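Local coordinates for protein ComZ (Thermus thermophilus, PDB 6QVI) that is a competence-associated pilin that probably serves as a DNA receptor at the pilus tip, joining a pseudopilin-like domain to a beta-solenoid domain, at residues N196-P200 against S201-V205; A31-Q34 against Q35-W38; T360-G363 against G364-L368; F347-L350 against D351-G355. All coordinates share one frame; numbering follows the deposited sequence.

Interaction 1: N196-P200 against S201-V205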
ATOM      1  N   ASN A 196      -9.990   3.762 -21.094  1.00144.84           N
ATOM      2  CA  ASN A 196      -8.837   3.756 -21.961  1.00148.83           C
ATOM      3  C   ASN A 196      -7.656   4.452 -21.290  1.00140.87           C
ATOM      4  O   ASN A 196      -6.663   4.738 -21.959  1.00144.00           O
ATOM      5  CB  ASN A 196      -9.141   4.393 -23.309  1.00159.15           C
ATOM      6  CG  ASN A 196      -9.400   3.319 -24.390  1.00173.76           C
ATOM      7  OD1 ASN A 196      -8.634   2.359 -24.613  1.00181.07           O
ATOM      8  ND2 ASN A 196     -10.480   3.568 -25.149  1.00179.15           N
ATOM      9  N   ARG A 197      -7.825   4.864 -20.023  1.00130.34           N
ATOM     10  CA  ARG A 197      -6.744   5.370 -19.156  1.00119.29           C
ATOM     11  C   ARG A 197      -6.015   4.265 -18.365  1.00113.91           C
ATOM     12  O   ARG A 197      -5.000   4.555 -17.715  1.00110.48           O
ATOM     13  CB  ARG A 197      -7.299   6.402 -18.186  1.00113.36           C
ATOM     14  CG  ARG A 197      -8.250   7.406 -18.846  1.00113.35           C
ATOM     15  CD  ARG A 197      -7.650   7.943 -20.129  1.00113.07           C
ATOM     16  NE  ARG A 197      -7.095   9.273 -20.027  1.00115.83           N
ATOM     17  CZ  ARG A 197      -7.769  10.363 -20.360  1.00116.73           C
ATOM     18  NH1 ARG A 197      -9.022  10.284 -20.789  1.00121.37           N
ATOM     19  NH2 ARG A 197      -7.203  11.538 -20.244  1.00110.27           N
ATOM     20  N   VAL A 198      -6.558   3.032 -18.305  1.00113.18           N
ATOM     21  CA  VAL A 198      -6.014   1.951 -17.478  1.00117.87           C
ATOM     22  C   VAL A 198      -5.527   0.797 -18.348  1.00127.98           C
ATOM     23  O   VAL A 198      -6.068   0.523 -19.428  1.00134.32           O
ATOM     24  CB  VAL A 198      -7.052   1.486 -16.436  1.00118.82           C
ATOM     25  CG1 VAL A 198      -7.665   2.672 -15.754  1.00114.45           C
ATOM     26  CG2 VAL A 198      -8.138   0.646 -17.067  1.00129.11           C
ATOM     27  N   GLU A 199      -4.484   0.133 -17.850  1.00128.43           N
ATOM     28  CA  GLU A 199      -3.907  -1.059 -18.468  1.00137.37           C
ATOM     29  C   GLU A 199      -4.925  -2.198 -18.554  1.00134.93           C
ATOM     30  O   GLU A 199      -5.740  -2.368 -17.642  1.00135.35           O
ATOM     31  CB  GLU A 199      -2.692  -1.535 -17.665  1.00146.22           C
ATOM     32  CG  GLU A 199      -1.494  -0.607 -17.707  1.00150.93           C
ATOM     33  CD  GLU A 199      -0.596  -0.892 -18.896  1.00162.68           C
ATOM     34  OE1 GLU A 199      -0.393   0.030 -19.715  1.00164.60           O
ATOM     35  OE2 GLU A 199      -0.092  -2.036 -19.005  1.00169.50           O
ATOM     36  N   PRO A 200      -4.920  -2.988 -19.660  1.00131.33           N
ATOM     37  CA  PRO A 200      -5.841  -4.139 -19.787  1.00128.82           C
ATOM     38  C   PRO A 200      -5.953  -5.034 -18.558  1.00129.28           C
ATOM     39  O   PRO A 200      -7.057  -5.300 -18.075  1.00127.79           O
ATOM     40  CB  PRO A 200      -5.252  -4.915 -20.969  1.00130.55           C
ATOM     41  CG  PRO A 200      -4.571  -3.876 -21.801  1.00134.17           C
ATOM     42  CD  PRO A 200      -4.100  -2.785 -20.871  1.00130.31           C
ATOM     43  N   SER A 201      -4.822  -5.524 -18.046  1.00129.92           N
ATOM     44  CA  SER A 201      -4.846  -6.415 -16.890  1.00130.60           C
ATOM     45  C   SER A 201      -5.451  -5.762 -15.660  1.00131.50           C
ATOM     46  O   SER A 201      -5.682  -6.453 -14.657  1.00134.28           O
ATOM     47  CB  SER A 201      -3.432  -6.890 -16.552  1.00133.23           C
ATOM     48  OG  SER A 201      -3.339  -7.277 -15.189  1.00131.31           O
ATOM     49  N   TYR A 202      -5.733  -4.461 -15.711  1.00128.97           N
ATOM     50  CA  TYR A 202      -6.214  -3.729 -14.551  1.00120.50           C
ATOM     51  C   TYR A 202      -7.631  -3.206 -14.725  1.00113.72           C
ATOM     52  O   TYR A 202      -8.111  -2.476 -13.847  1.00106.63           O
ATOM     53  CB  TYR A 202      -5.256  -2.564 -14.246  1.00115.14           C
ATOM     54  CG  TYR A 202      -3.934  -3.018 -13.649  1.00116.78           C
ATOM     55  CD1 TYR A 202      -2.867  -3.341 -14.481  1.00121.37           C
ATOM     56  CD2 TYR A 202      -3.754  -3.138 -12.273  1.00114.70           C
ATOM     57  CE1 TYR A 202      -1.661  -3.761 -13.974  1.00121.68           C
ATOM     58  CE2 TYR A 202      -2.539  -3.561 -11.750  1.00116.02           C
ATOM     59  CZ  TYR A 202      -1.496  -3.869 -12.614  1.00121.47           C
ATOM     60  OH  TYR A 202      -0.281  -4.292 -12.132  1.00124.64           O
ATOM     61  N   ARG A 203      -8.320  -3.537 -15.825  1.00111.61           N
ATOM     62  CA  ARG A 203      -9.633  -2.924 -16.041  1.00111.71           C
ATOM     63  C   ARG A 203     -10.762  -3.615 -15.284  1.00115.94           C
ATOM     64  O   ARG A 203     -11.730  -2.947 -14.908  1.00113.47           O
ATOM     65  CB  ARG A 203      -9.941  -2.866 -17.551  1.00116.71           C
ATOM     66  CG  ARG A 203      -8.715  -2.760 -18.432  1.00117.56           C
ATOM     67  CD  ARG A 203      -8.783  -1.635 -19.460  1.00118.17           C
ATOM     68  NE  ARG A 203      -7.684  -1.738 -20.412  1.00126.03           N
ATOM     69  CZ  ARG A 203      -7.595  -1.063 -21.555  1.00131.45           C
ATOM     70  NH1 ARG A 203      -8.547  -0.210 -21.907  1.00133.86           N
ATOM     71  NH2 ARG A 203      -6.545  -1.245 -22.347  1.00133.91           N
ATOM     72  N   GLN A 204     -10.685  -4.932 -15.057  1.00119.61           N
ATOM     73  CA  GLN A 204     -11.623  -5.611 -14.164  1.00117.38           C
ATOM     74  C   GLN A 204     -10.850  -6.554 -13.271  1.00112.17           C
ATOM     75  O   GLN A 204     -10.269  -7.536 -13.743  1.00112.94           O
ATOM     76  CB  GLN A 204     -12.753  -6.366 -14.875  1.00129.34           C
ATOM     77  CG  GLN A 204     -12.405  -7.160 -16.123  1.00142.59           C
ATOM     78  CD  GLN A 204     -12.148  -6.255 -17.313  1.00148.37           C
ATOM     79  OE1 GLN A 204     -11.065  -5.714 -17.450  1.00150.25           O
ATOM     80  NE2 GLN A 204     -13.153  -6.088 -18.184  1.00152.39           N
ATOM     81  N   VAL A 205     -10.911  -6.288 -11.979  1.00105.97           N
ATOM     82  CA  VAL A 205     -10.256  -7.083 -10.956  1.00 99.90           C
ATOM     83  C   VAL A 205     -11.363  -7.576 -10.033  1.00107.35           C
ATOM     84  O   VAL A 205     -12.268  -6.809  -9.680  1.00110.34           O
ATOM     85  CB  VAL A 205      -9.201  -6.250 -10.174  1.00 86.84           C
ATOM     86  CG1 VAL A 205      -8.876  -6.867  -8.794  1.00 86.82           C
ATOM     87  CG2 VAL A 205      -7.899  -6.018 -11.002  1.00 81.00           C
TER
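Arg203 folds back over Val198, Glu199 and Pro200, and two backbone hydrogen bonds close the turn between them. Tyr202 N donates to Glu199 O at 2.8 Å, and Arg203 N donates to Pro200 O at 3.1 Å in a nearly straight bond, 171° at the hydrogen. Both link residues three apart, the spacing of a 3-10 turn, and both donors stand well above the plane of the carbonyl they reach. The Arg203 guanidinium is placed by contact rather than by bonds across the turn. Val198 O lies over one of its faces, 2.9 Å from Arg203 NE, but at too poor an angle for a hydrogen bond. Asn196 OD1 sits at its edge, 3.7 Å from Arg203 NH1. A bend at chi2 (-129°) brings Arg203 CD to 3.4 Å from Val198 CG2. The Arg203 and Pro200 side chains lie side by side, pointing the same way, with Arg203 NH2 3.2 Å from Pro200 CD. With an alanine here, Val198 CG2 and the proline ring would probably lose their cover. Outside the turn, Tyr202 O accepts from Tyr186 OH, and Arg203 bonds through its backbone to Leu188. The turn thereby leads into strand 204-205, antiparallel to strand 180-187.

Interaction 2: A31-Q34 against Q35-W38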
ATOM      1  N   ALA A  31      14.865 -22.248  -0.170  1.00 76.96           N
ATOM      2  CA  ALA A  31      13.530 -22.150  -0.752  1.00 71.52           C
ATOM      3  C   ALA A  31      12.591 -21.421   0.197  1.00 69.66           C
ATOM      4  O   ALA A  31      11.731 -20.650  -0.244  1.00 75.14           O
ATOM      5  CB  ALA A  31      12.979 -23.537  -1.100  1.00 58.82           C
ATOM      6  N   LEU A  32      12.748 -21.649   1.504  1.00 60.03           N
ATOM      7  CA  LEU A  32      11.888 -20.988   2.472  1.00 57.74           C
ATOM      8  C   LEU A  32      12.136 -19.480   2.459  1.00 64.86           C
ATOM      9  O   LEU A  32      11.199 -18.684   2.323  1.00 63.33           O
ATOM     10  CB  LEU A  32      12.136 -21.584   3.853  1.00 53.69           C
ATOM     11  CG  LEU A  32      11.056 -21.340   4.910  1.00 56.25           C
ATOM     12  CD1 LEU A  32       9.703 -21.812   4.380  1.00 53.24           C
ATOM     13  CD2 LEU A  32      11.390 -22.035   6.241  1.00 52.93           C
ATOM     14  N   PHE A  33      13.410 -19.079   2.491  1.00 65.51           N
ATOM     15  CA  PHE A  33      13.746 -17.673   2.341  1.00 67.20           C
ATOM     16  C   PHE A  33      13.225 -17.126   1.020  1.00 68.51           C
ATOM     17  O   PHE A  33      12.859 -15.947   0.942  1.00 67.26           O
ATOM     18  CB  PHE A  33      15.269 -17.466   2.426  1.00 64.01           C
ATOM     19  CG  PHE A  33      15.710 -16.025   2.223  1.00 62.00           C
ATOM     20  CD1 PHE A  33      16.173 -15.592   0.991  1.00 68.56           C
ATOM     21  CD2 PHE A  33      15.651 -15.107   3.249  1.00 63.40           C
ATOM     22  CE1 PHE A  33      16.583 -14.270   0.786  1.00 70.58           C
ATOM     23  CE2 PHE A  33      16.027 -13.759   3.036  1.00 63.72           C
ATOM     24  CZ  PHE A  33      16.494 -13.353   1.818  1.00 65.39           C
ATOM     25  N   GLN A  34      13.205 -17.945  -0.032  1.00 64.37           N
ATOM     26  CA  GLN A  34      12.733 -17.418  -1.302  1.00 67.28           C
ATOM     27  C   GLN A  34      11.219 -17.259  -1.290  1.00 60.87           C
ATOM     28  O   GLN A  34      10.678 -16.329  -1.896  1.00 68.12           O
ATOM     29  CB  GLN A  34      13.159 -18.300  -2.469  1.00 75.52           C
ATOM     30  CG  GLN A  34      12.960 -17.547  -3.761  1.00 96.66           C
ATOM     31  CD  GLN A  34      12.814 -18.433  -4.968  1.00111.80           C
ATOM     32  OE1 GLN A  34      11.736 -18.984  -5.215  1.00119.64           O
ATOM     33  NE2 GLN A  34      13.864 -18.530  -5.762  1.00116.02           N
ATOM     34  N   GLN A  35      10.525 -18.127  -0.559  1.00 61.92           N
ATOM     35  CA  GLN A  35       9.110 -17.914  -0.321  1.00 70.25           C
ATOM     36  C   GLN A  35       8.886 -16.662   0.514  1.00 72.60           C
ATOM     37  O   GLN A  35       7.833 -16.029   0.401  1.00 64.96           O
ATOM     38  CB  GLN A  35       8.516 -19.146   0.360  1.00 68.65           C
ATOM     39  CG  GLN A  35       8.259 -20.297  -0.609  1.00 71.10           C
ATOM     40  CD  GLN A  35       6.921 -20.146  -1.303  1.00 76.28           C
ATOM     41  OE1 GLN A  35       5.903 -19.949  -0.651  1.00 79.63           O
ATOM     42  NE2 GLN A  35       6.923 -20.193  -2.627  1.00 82.63           N
ATOM     43  N   TYR A  36       9.876 -16.281   1.338  1.00 74.84           N
ATOM     44  CA  TYR A  36       9.769 -15.063   2.129  1.00 69.42           C
ATOM     45  C   TYR A  36       9.993 -13.809   1.285  1.00 71.54           C
ATOM     46  O   TYR A  36       9.351 -12.788   1.521  1.00 81.73           O
ATOM     47  CB  TYR A  36      10.766 -15.095   3.290  1.00 63.48           C
ATOM     48  CG  TYR A  36      11.170 -13.702   3.756  1.00 69.40           C
ATOM     49  CD1 TYR A  36      12.348 -13.109   3.321  1.00 71.02           C
ATOM     50  CD2 TYR A  36      10.347 -12.975   4.623  1.00 77.28           C
ATOM     51  CE1 TYR A  36      12.704 -11.854   3.735  1.00 78.09           C
ATOM     52  CE2 TYR A  36      10.700 -11.701   5.058  1.00 82.07           C
ATOM     53  CZ  TYR A  36      11.883 -11.145   4.607  1.00 86.55           C
ATOM     54  OH  TYR A  36      12.258  -9.879   5.022  1.00 94.74           O
ATOM     55  N   VAL A  37      10.890 -13.866   0.309  1.00 70.44           N
ATOM     56  CA  VAL A  37      11.110 -12.714  -0.563  1.00 76.93           C
ATOM     57  C   VAL A  37      10.013 -12.610  -1.605  1.00 82.92           C
ATOM     58  O   VAL A  37       9.765 -11.525  -2.135  1.00 93.07           O
ATOM     59  CB  VAL A  37      12.490 -12.745  -1.253  1.00 84.40           C
ATOM     60  CG1 VAL A  37      13.592 -13.155  -0.273  1.00 81.74           C
ATOM     61  CG2 VAL A  37      12.462 -13.645  -2.493  1.00 83.93           C
ATOM     62  N   TRP A  38       9.372 -13.721  -1.972  1.00 81.94           N
ATOM     63  CA  TRP A  38       8.327 -13.563  -2.968  1.00 95.60           C
ATOM     64  C   TRP A  38       7.119 -12.835  -2.402  1.00 98.24           C
ATOM     65  O   TRP A  38       6.404 -12.155  -3.158  1.00 96.12           O
ATOM     66  CB  TRP A  38       7.902 -14.915  -3.553  1.00 94.93           C
ATOM     67  CG  TRP A  38       7.001 -14.704  -4.736  1.00112.64           C
ATOM     68  CD1 TRP A  38       7.319 -14.064  -5.919  1.00122.74           C
ATOM     69  CD2 TRP A  38       5.619 -15.061  -4.838  1.00113.59           C
ATOM     70  NE1 TRP A  38       6.218 -14.018  -6.746  1.00124.31           N
ATOM     71  CE2 TRP A  38       5.164 -14.622  -6.113  1.00123.98           C
ATOM     72  CE3 TRP A  38       4.722 -15.712  -3.983  1.00102.13           C
ATOM     73  CZ2 TRP A  38       3.851 -14.825  -6.549  1.00124.39           C
ATOM     74  CZ3 TRP A  38       3.422 -15.908  -4.415  1.00106.87           C
ATOM     75  CH2 TRP A  38       2.997 -15.467  -5.689  1.00117.69           C
TER
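Ala31 O accepts from Gln35 N at 2.8 Å, the first of four consecutive i to i+4 bonds that make the two segments successive turns of one alpha helix. Leu32 O receives Tyr36 N at 2.9 Å, with the donor in the carbonyl plane; Phe33 O and Gln34 O receive Val37 N and Trp38 N. Tyr36 N also makes a weak second bond to Phe33 O. On this scaffold Phe33 is the hub of the side chains. With its CG anti to the backbone N (chi1 178°), the ring reaches along the helix to the next turn, where Val37 CG1 stands over one face, 3.7 Å from the ring centroid and 27° off the normal, a CH-pi contact. Tyr36 meets the same ring obliquely: the planes are inclined at 41°, and Phe33 CE2 lies 3.7 Å from Tyr36 CD1. Val37 CG2 lies against Gln34, 3.3 Å from Gln34 O and 4.1 Å from Gln34 CG. Gln35 heads to a different side of the helix, where its NE2 bonds to Asp60 O. This is the long N-terminal helix 12-40 of the pseudopilin-like domain: Leu32 and Tyr36 pack on strand 120-130 of the antiparallel sheet, and Phe33 meets Phe518 of strand 517-529 edge-to-face.

Interaction 3: T360-G363 against G364-L368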
ATOM      1  N   THR A 360       0.325  23.379 -20.048  1.00100.47           N
ATOM      2  CA  THR A 360      -0.156  23.975 -21.290  1.00104.38           C
ATOM      3  C   THR A 360      -1.682  24.079 -21.266  1.00104.84           C
ATOM      4  O   THR A 360      -2.369  23.340 -20.548  1.00104.13           O
ATOM      5  CB  THR A 360       0.313  23.170 -22.505  1.00108.42           C
ATOM      6  OG1 THR A 360       1.651  22.709 -22.290  1.00109.14           O
ATOM      7  CG2 THR A 360       0.311  24.044 -23.712  1.00113.89           C
ATOM      8  N   TYR A 361      -2.213  24.992 -22.086  1.00103.53           N
ATOM      9  CA  TYR A 361      -3.651  25.155 -22.280  1.00107.07           C
ATOM     10  C   TYR A 361      -3.960  25.040 -23.775  1.00115.59           C
ATOM     11  O   TYR A 361      -3.285  25.640 -24.614  1.00108.18           O
ATOM     12  CB  TYR A 361      -4.118  26.511 -21.719  1.00103.84           C
ATOM     13  CG  TYR A 361      -5.519  26.941 -22.139  1.00104.93           C
ATOM     14  CD1 TYR A 361      -6.517  26.008 -22.453  1.00104.36           C
ATOM     15  CD2 TYR A 361      -5.809  28.282 -22.328  1.00107.45           C
ATOM     16  CE1 TYR A 361      -7.769  26.398 -22.871  1.00108.56           C
ATOM     17  CE2 TYR A 361      -7.075  28.686 -22.749  1.00108.82           C
ATOM     18  CZ  TYR A 361      -8.043  27.727 -23.024  1.00105.04           C
ATOM     19  OH  TYR A 361      -9.298  28.074 -23.440  1.00109.76           O
ATOM     20  N   THR A 362      -5.006  24.281 -24.086  1.00127.75           N
ATOM     21  CA  THR A 362      -5.346  23.801 -25.420  1.00144.56           C
ATOM     22  C   THR A 362      -6.569  24.466 -26.039  1.00157.36           C
ATOM     23  O   THR A 362      -6.577  24.763 -27.240  1.00165.38           O
ATOM     24  CB  THR A 362      -5.618  22.292 -25.327  1.00149.22           C
ATOM     25  OG1 THR A 362      -6.793  22.064 -24.528  1.00148.21           O
ATOM     26  CG2 THR A 362      -4.496  21.533 -24.640  1.00145.26           C
ATOM     27  N   GLY A 363      -7.606  24.703 -25.252  1.00160.30           N
ATOM     28  CA  GLY A 363      -8.922  24.972 -25.794  1.00170.80           C
ATOM     29  C   GLY A 363      -9.811  23.781 -25.499  1.00176.54           C
ATOM     30  O   GLY A 363     -10.979  23.932 -25.125  1.00180.83           O
ATOM     31  N   GLY A 364      -9.249  22.585 -25.615  1.00176.20           N
ATOM     32  CA  GLY A 364     -10.021  21.393 -25.337  1.00178.16           C
ATOM     33  C   GLY A 364      -9.605  20.784 -24.022  1.00178.19           C
ATOM     34  O   GLY A 364     -10.104  21.114 -22.930  1.00174.02           O
ATOM     35  N   GLN A 365      -8.577  19.952 -24.181  1.00183.14           N
ATOM     36  CA  GLN A 365      -8.114  18.961 -23.219  1.00182.52           C
ATOM     37  C   GLN A 365      -6.686  19.295 -22.749  1.00176.35           C
ATOM     38  O   GLN A 365      -5.721  19.002 -23.451  1.00178.48           O
ATOM     39  CB  GLN A 365      -8.314  17.542 -23.801  1.00191.06           C
ATOM     40  CG  GLN A 365      -8.595  16.632 -22.649  1.00190.96           C
ATOM     41  CD  GLN A 365      -7.263  16.350 -22.105  1.00190.66           C
ATOM     42  OE1 GLN A 365      -6.368  16.083 -22.898  1.00194.49           O
ATOM     43  NE2 GLN A 365      -7.023  16.638 -20.847  1.00186.53           N
ATOM     44  N   GLU A 366      -6.538  20.020 -21.640  1.00157.78           N
ATOM     45  CA  GLU A 366      -5.227  20.488 -21.161  1.00137.40           C
ATOM     46  C   GLU A 366      -4.106  19.515 -20.839  1.00122.54           C
ATOM     47  O   GLU A 366      -4.256  18.316 -20.894  1.00126.05           O
ATOM     48  CB  GLU A 366      -5.396  21.431 -19.992  1.00130.91           C
ATOM     49  CG  GLU A 366      -6.681  22.215 -20.011  1.00130.42           C
ATOM     50  CD  GLU A 366      -7.022  22.725 -21.374  1.00137.21           C
ATOM     51  OE1 GLU A 366      -6.122  22.812 -22.197  1.00139.50           O
ATOM     52  OE2 GLU A 366      -8.189  23.064 -21.611  1.00142.68           O
ATOM     53  N   LEU A 367      -2.961  20.056 -20.472  1.00105.67           N
ATOM     54  CA  LEU A 367      -1.827  19.213 -20.193  1.00 95.56           C
ATOM     55  C   LEU A 367      -0.981  19.763 -19.081  1.00 91.62           C
ATOM     56  O   LEU A 367      -0.732  20.946 -19.010  1.00 95.46           O
ATOM     57  CB  LEU A 367      -0.998  19.058 -21.445  1.00 97.86           C
ATOM     58  CG  LEU A 367       0.150  18.088 -21.281  1.00 98.77           C
ATOM     59  CD1 LEU A 367      -0.428  16.820 -20.723  1.00 94.53           C
ATOM     60  CD2 LEU A 367       0.857  17.803 -22.583  1.00105.65           C
ATOM     61  N   LEU A 368      -0.538  18.878 -18.212  1.00 90.47           N
ATOM     62  CA  LEU A 368       0.265  19.235 -17.083  1.00 87.67           C
ATOM     63  C   LEU A 368       1.308  18.174 -16.964  1.00 84.79           C
ATOM     64  O   LEU A 368       1.033  17.093 -16.530  1.00 84.98           O
ATOM     65  CB  LEU A 368      -0.611  19.235 -15.862  1.00 86.33           C
ATOM     66  CG  LEU A 368       0.102  18.982 -14.574  1.00 78.08           C
ATOM     67  CD1 LEU A 368       1.346  19.815 -14.630  1.00 74.76           C
ATOM     68  CD2 LEU A 368      -0.795  19.466 -13.468  1.00 75.88           C
TER
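Thr362 and Glu366 carry the polar part of this turn. Among the side-chain hydrogen bonds, Glu366 OE1 accepts twice from one residue: Thr362 N reaches it on the syn side at 2.6 Å, and Thr362 OG1 donates to it at 2.5 Å from above the carboxylate plane, the two donors arriving from opposite faces. The hydroxyl gets there because OG1 lies between the backbone N and the carbonyl carbon (chi1 66°). Thr362 OG1 in turn takes a weak bond from Gly364 N at 2.7 Å, the i to i+2 pattern of an ST turn. In the backbone, Thr360 and Leu367 are an antiparallel hydrogen-bonded pair, both links weak, closing the hairpin between strands 357-360 and 366-371; Gly363 has angles (phi 110°) at which a CB would press on the preceding carbonyl oxygen. The one apolar approach brings Thr360 CB to 4.4 Å from Leu367 CB on a shared face of the sheet. A separate polar contact sets Glu366 OE1 in plane at the Tyr361 ring edge, 3.2 Å from Tyr361 CD1, ring and carboxylate planes 74° apart. Since Glu366 OE2 also pairs with Arg385 in a salt bridge, the buried carboxylate has partners at both oxygens, which would probably stabilise its ionised form and fix its rotation.

Interaction 4: F347-L350 against D351-G355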
ATOM      1  N   PHE A 347      12.824  23.659 -15.804  1.00 86.67           N
ATOM      2  CA  PHE A 347      14.199  24.121 -15.878  1.00 88.55           C
ATOM      3  C   PHE A 347      15.014  22.986 -16.480  1.00 95.67           C
ATOM      4  O   PHE A 347      14.598  21.822 -16.462  1.00100.82           O
ATOM      5  CB  PHE A 347      14.750  24.523 -14.505  1.00 85.17           C
ATOM      6  CG  PHE A 347      14.770  23.395 -13.515  1.00 88.43           C
ATOM      7  CD1 PHE A 347      13.675  23.154 -12.699  1.00 87.45           C
ATOM      8  CD2 PHE A 347      15.883  22.555 -13.413  1.00 91.02           C
ATOM      9  CE1 PHE A 347      13.687  22.098 -11.780  1.00 87.04           C
ATOM     10  CE2 PHE A 347      15.900  21.499 -12.509  1.00 88.10           C
ATOM     11  CZ  PHE A 347      14.801  21.272 -11.688  1.00 89.97           C
ATOM     12  N   THR A 348      16.206  23.280 -16.966  1.00 91.48           N
ATOM     13  CA  THR A 348      17.013  22.236 -17.548  1.00 92.24           C
ATOM     14  C   THR A 348      18.251  22.022 -16.758  1.00 92.98           C
ATOM     15  O   THR A 348      18.953  22.953 -16.450  1.00 86.01           O
ATOM     16  CB  THR A 348      17.508  22.651 -18.899  1.00 99.40           C
ATOM     17  OG1 THR A 348      18.343  23.787 -18.714  1.00103.57           O
ATOM     18  CG2 THR A 348      16.357  23.025 -19.758  1.00103.19           C
ATOM     19  N   ARG A 349      18.543  20.768 -16.485  1.00 99.58           N
ATOM     20  CA  ARG A 349      19.709  20.425 -15.716  1.00108.49           C
ATOM     21  C   ARG A 349      20.985  20.459 -16.510  1.00121.40           C
ATOM     22  O   ARG A 349      21.011  20.669 -17.709  1.00124.18           O
ATOM     23  CB  ARG A 349      19.570  19.030 -15.140  1.00105.48           C
ATOM     24  CG  ARG A 349      18.328  18.829 -14.316  1.00103.42           C
ATOM     25  CD  ARG A 349      18.554  17.838 -13.196  1.00104.28           C
ATOM     26  NE  ARG A 349      17.293  17.530 -12.553  1.00105.90           N
ATOM     27  CZ  ARG A 349      16.214  17.168 -13.220  1.00111.14           C
ATOM     28  NH1 ARG A 349      16.264  17.058 -14.528  1.00115.90           N
ATOM     29  NH2 ARG A 349      15.093  16.909 -12.584  1.00107.04           N
ATOM     30  N   LEU A 350      22.053  20.205 -15.784  1.00128.43           N
ATOM     31  CA  LEU A 350      23.396  20.157 -16.299  1.00140.37           C
ATOM     32  C   LEU A 350      23.446  19.230 -17.479  1.00150.56           C
ATOM     33  O   LEU A 350      23.863  19.613 -18.553  1.00153.70           O
ATOM     34  CB  LEU A 350      24.312  19.621 -15.206  1.00141.39           C
ATOM     35  CG  LEU A 350      23.637  19.397 -13.843  1.00140.21           C
ATOM     36  CD1 LEU A 350      24.553  18.754 -12.813  1.00145.19           C
ATOM     37  CD2 LEU A 350      23.052  20.691 -13.300  1.00130.43           C
ATOM     38  N   ASP A 351      22.972  18.008 -17.273  1.00156.26           N
ATOM     39  CA  ASP A 351      22.974  16.975 -18.300  1.00163.03           C
ATOM     40  C   ASP A 351      21.838  16.977 -19.309  1.00161.17           C
ATOM     41  O   ASP A 351      21.536  15.948 -19.880  1.00167.94           O
ATOM     42  CB  ASP A 351      23.031  15.588 -17.661  1.00167.90           C
ATOM     43  CG  ASP A 351      22.813  15.623 -16.169  1.00170.16           C
ATOM     44  OD1 ASP A 351      22.781  14.546 -15.550  1.00176.10           O
ATOM     45  OD2 ASP A 351      22.679  16.728 -15.612  1.00166.67           O
ATOM     46  N   GLY A 352      21.201  18.110 -19.533  1.00146.93           N
ATOM     47  CA  GLY A 352      20.140  18.162 -20.510  1.00136.64           C
ATOM     48  C   GLY A 352      18.836  17.516 -20.114  1.00126.08           C
ATOM     49  O   GLY A 352      18.009  17.221 -20.963  1.00130.58           O
ATOM     50  N   SER A 353      18.641  17.288 -18.828  1.00111.96           N
ATOM     51  CA  SER A 353      17.398  16.706 -18.369  1.00106.85           C
ATOM     52  C   SER A 353      16.527  17.835 -17.904  1.00106.14           C
ATOM     53  O   SER A 353      17.019  18.837 -17.441  1.00 99.68           O
ATOM     54  CB  SER A 353      17.639  15.741 -17.224  1.00103.91           C
ATOM     55  OG  SER A 353      18.821  16.055 -16.512  1.00105.87           O
ATOM     56  N   ARG A 354      15.225  17.679 -18.038  1.00110.90           N
ATOM     57  CA  ARG A 354      14.300  18.711 -17.617  1.00110.65           C
ATOM     58  C   ARG A 354      13.832  18.468 -16.200  1.00110.51           C
ATOM     59  O   ARG A 354      13.993  17.388 -15.671  1.00112.42           O
ATOM     60  CB  ARG A 354      13.103  18.737 -18.542  1.00111.21           C
ATOM     61  CG  ARG A 354      12.537  20.121 -18.753  1.00110.55           C
ATOM     62  CD  ARG A 354      11.589  20.168 -19.933  1.00112.64           C
ATOM     63  NE  ARG A 354      12.138  20.936 -21.037  1.00115.01           N
ATOM     64  CZ  ARG A 354      12.410  22.230 -20.973  1.00114.49           C
ATOM     65  NH1 ARG A 354      12.173  22.906 -19.862  1.00109.90           N
ATOM     66  NH2 ARG A 354      12.913  22.848 -22.024  1.00115.35           N
ATOM     67  N   GLY A 355      13.254  19.485 -15.584  1.00107.47           N
ATOM     68  CA  GLY A 355      12.754  19.368 -14.225  1.00100.24           C
ATOM     69  C   GLY A 355      11.716  20.429 -13.948  1.00 91.06           C
ATOM     70  O   GLY A 355      11.722  21.510 -14.553  1.00 90.53           O
TER
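The Phe347 ring has the CA of Gly355 over one face, 3.9 Å from its centroid and 20° off the normal, a CH-pi contact. Phe347 CG lies between the backbone N and the carbonyl carbon (chi1 61°), which swings the ring across toward the partner strand, and a CB on Gly355 would run into it. The Arg349 guanidinium has Phe347 CE2 over one face, while Arg354 O and Ser353 CB lie near its edge. Over one face of the Arg354 guanidinium stands Thr348 CG2, 4.1 Å from Arg354 NH2. These groups decorate a beta hairpin of strands 343-348 and 354-355, whose type I turn from Arg349 to Gly352 carries a G1 beta bulge: Arg349 N donates to Ser353 O at 2.6 Å, and Gly352, at positive phi, sends its N to Arg349 O at 3.1 Å. Further along, Phe347 N bonds to Gly355 O at 2.7 Å. Arg349 NH1 adds a side-chain bond to Arg354 O at 2.6 Å, from well above the carbonyl plane. A serine in place of Arg349 would probably leave Arg354 O without this donor and take away the flat group whose face meets Phe347 CE2. Phe347 also touches Pro318 and Ala321.

From the N terminus the order is interaction 2, 1, 4 and 3; they follow in series, and none nests in or crosses another. Interaction 2 closes no loop, being successive turns of helix 12-40 in the pseudopilin-like domain, and its centre lies about 48 Å from that of interaction 3, beyond the chain's centre. Interaction 1 turns the loop after strand 180-187 into strand 204-205. Interactions 4 and 3 each close a hairpin of the same six-stranded sheet, their centres about 23 Å apart. Asp388 links that sheet to interaction 1: it forms a salt bridge with Arg197 and backbone hydrogen bonds with Glu366 and Leu368. Nearest atoms of interactions 1 and 3 are about 5 Å apart, without touching.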